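Local coordinates for protein CocE/NonD family hydrolase (Staphylococcus aureus subsp. aureus COL, PDB 3III) that probably hydrolyses ester, amide or peptide bonds as an alpha/beta-hydrolase of the CocE/NonD family, related to X-Pro dipeptidyl-peptidases, at residues A[98-103]-A[107-112]. Sequence-based numbering, arbitrary orientation.
Sequences PTSSFT and SPDPGF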
loop_
_atom_site.group_PDB
_atom_site.type_symbol
_atom_site.label_atom_id
_atom_site.label_comp_id
_atom_site.label_asym_id
_atom_site.label_seq_id
_atom_site.Cartn_x
_atom_site.Cartn_y
_atom_site.Cartn_z
ATOM N N PRO A 98 4.430 -18.460 5.072
ATOM C CA PRO A 98 4.255 -19.862 4.705
ATOM C C PRO A 98 3.300 -20.031 3.516
ATOM O O PRO A 98 2.146 -19.597 3.590
ATOM C CB PRO A 98 3.647 -20.450 5.958
ATOM C CG PRO A 98 2.870 -19.338 6.560
ATOM C CD PRO A 98 3.655 -18.118 6.274
ATOM N N THR A 99 3.783 -20.647 2.443
ATOM C CA THR A 99 2.910 -20.922 1.298
ATOM C C THR A 99 3.306 -22.252 0.676
ATOM O O THR A 99 4.416 -22.762 0.936
ATOM C CB THR A 99 2.943 -19.830 0.219
ATOM O OG1 THR A 99 4.166 -19.969 -0.526
ATOM C CG2 THR A 99 2.826 -18.472 0.771
ATOM N N SER A 100 2.381 -22.834 -0.103
ATOM C CA SER A 100 2.755 -23.943 -0.943
ATOM C C SER A 100 3.721 -23.493 -2.061
ATOM O O SER A 100 3.851 -22.325 -2.405
ATOM C CB SER A 100 1.570 -24.583 -1.604
ATOM O OG SER A 100 1.035 -23.736 -2.588
ATOM N N SER A 101 4.332 -24.471 -2.692
ATOM C CA SER A 101 5.244 -24.190 -3.799
ATOM C C SER A 101 4.513 -23.730 -5.084
ATOM O O SER A 101 5.155 -23.418 -6.122
ATOM C CB SER A 101 6.142 -25.410 -3.991
ATOM O OG SER A 101 5.348 -26.552 -4.300
ATOM N N PHE A 102 3.177 -23.698 -5.052
ATOM C CA PHE A 102 2.371 -23.319 -6.233
ATOM C C PHE A 102 1.752 -21.906 -6.050
ATOM O O PHE A 102 0.675 -21.601 -6.579
ATOM C CB PHE A 102 1.297 -24.372 -6.477
ATOM C CG PHE A 102 1.840 -25.692 -7.021
ATOM C CD1 PHE A 102 1.918 -25.904 -8.372
ATOM C CD2 PHE A 102 2.297 -26.672 -6.167
ATOM C CE1 PHE A 102 2.419 -27.086 -8.877
ATOM C CE2 PHE A 102 2.805 -27.860 -6.662
ATOM C CZ PHE A 102 2.881 -28.069 -8.004
ATOM N N THR A 103 2.434 -21.073 -5.274
ATOM C CA THR A 103 1.993 -19.738 -4.924
ATOM C C THR A 103 3.083 -18.699 -5.291
ATOM O O THR A 103 4.001 -18.473 -4.522
ATOM C CB THR A 103 1.745 -19.609 -3.420
ATOM O OG1 THR A 103 0.932 -20.689 -2.949
ATOM C CG2 THR A 103 1.075 -18.281 -3.101
ATOM N N SER A 107 0.193 -14.046 -4.157
ATOM C CA SER A 107 -0.962 -14.641 -4.771
ATOM C C SER A 107 -1.748 -15.478 -3.753
ATOM O O SER A 107 -1.197 -15.993 -2.777
ATOM C CB SER A 107 -0.554 -15.618 -5.906
ATOM O OG SER A 107 0.335 -15.029 -6.822
ATOM N N PRO A 108 -3.038 -15.645 -4.015
ATOM C CA PRO A 108 -3.802 -16.672 -3.273
ATOM C C PRO A 108 -3.237 -18.046 -3.484
ATOM O O PRO A 108 -2.955 -18.417 -4.619
ATOM C CB PRO A 108 -5.192 -16.604 -3.896
ATOM C CG PRO A 108 -5.280 -15.383 -4.683
ATOM C CD PRO A 108 -3.855 -14.912 -4.996
ATOM N N ASP A 109 -3.067 -18.809 -2.409
ATOM C CA ASP A 109 -2.379 -20.107 -2.444
ATOM C C ASP A 109 -3.412 -21.165 -2.786
ATOM O O ASP A 109 -4.392 -21.353 -2.048
ATOM C CB ASP A 109 -1.811 -20.403 -1.039
ATOM C CG ASP A 109 -1.009 -21.676 -0.973
ATOM O OD1 ASP A 109 -1.039 -22.528 -1.901
ATOM O OD2 ASP A 109 -0.308 -21.804 0.054
ATOM N N PRO A 110 -3.257 -21.839 -3.902
ATOM C CA PRO A 110 -4.234 -22.892 -4.166
ATOM C C PRO A 110 -4.280 -24.031 -3.130
ATOM O O PRO A 110 -5.300 -24.704 -3.031
ATOM C CB PRO A 110 -3.835 -23.408 -5.541
ATOM C CG PRO A 110 -2.532 -22.904 -5.792
ATOM C CD PRO A 110 -2.312 -21.671 -5.021
ATOM N N GLY A 111 -3.211 -24.226 -2.366
ATOM C CA GLY A 111 -3.182 -25.220 -1.316
ATOM C C GLY A 111 -4.102 -24.832 -0.138
ATOM O O GLY A 111 -4.427 -25.688 0.706
ATOM N N PHE A 112 -4.504 -23.561 -0.089
ATOM C CA PHE A 112 -5.511 -23.123 0.941
ATOM C C PHE A 112 -6.892 -23.098 0.330
ATOM O O PHE A 112 -7.852 -23.617 0.893
ATOM C CB PHE A 112 -5.156 -21.740 1.554
ATOM C CG PHE A 112 -6.254 -21.184 2.455
ATOM C CD1 PHE A 112 -6.506 -21.758 3.671
ATOM C CD2 PHE A 112 -7.068 -20.148 2.052
ATOM C CE1 PHE A 112 -7.511 -21.311 4.498
ATOM C CE2 PHE A 112 -8.093 -19.700 2.874
ATOM C CZ PHE A 112 -8.321 -20.270 4.098
#
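Asp109 reaches across to the turn around Ser100 and grips it with both carboxylate oxygens. From CB of Asp109, which lies 3.4 Å from Thr103 OG1, the side chain extends away from its own backbone N (chi1 -177°), carrying CG in among the hydroxyls of Ser100 and Thr103. At the tip the two oxygens divide the work. Asp109 OD2 takes the backbone N-H of Ser100 in an almost straight bond (N to OD2 2.9 Å, 175°), on its syn side but 34° out of the carboxylate plane. Asp109 OD1 accepts from Ser100 OG over a very short 2.5 Å. Asp109 OD1 also accepts from Gly111 N at 2.8 Å, the donor descending from above the plane, and this bond makes Asp109 the N-cap of helix 110-113. Ser100 OG in turn accepts from Phe102 N, closing an ST turn within the type I beta turn Ser100 to Thr103. Thr103 crosses the aspartate at about a right angle, and its methyl CG2 lies 3.2 Å from Ser107 O, a carbonyl that also accepts from Tyr304 OH. Next in the chain, Pro110 brings CD of its ring to 3.4 Å from Phe102 O, while Phe102 turns its phenyl away to pack on strand 22-30. The loop after helix 87-90 is thereby tied to the start of helix 110-113 in the hydrolase domain. One buried carboxylate thus receives two backbone N-H groups and, if the very short hydroxyl distance is taken at face value, a serine hydroxyl; these together with the helix N-terminus would be expected to stabilise its negative charge.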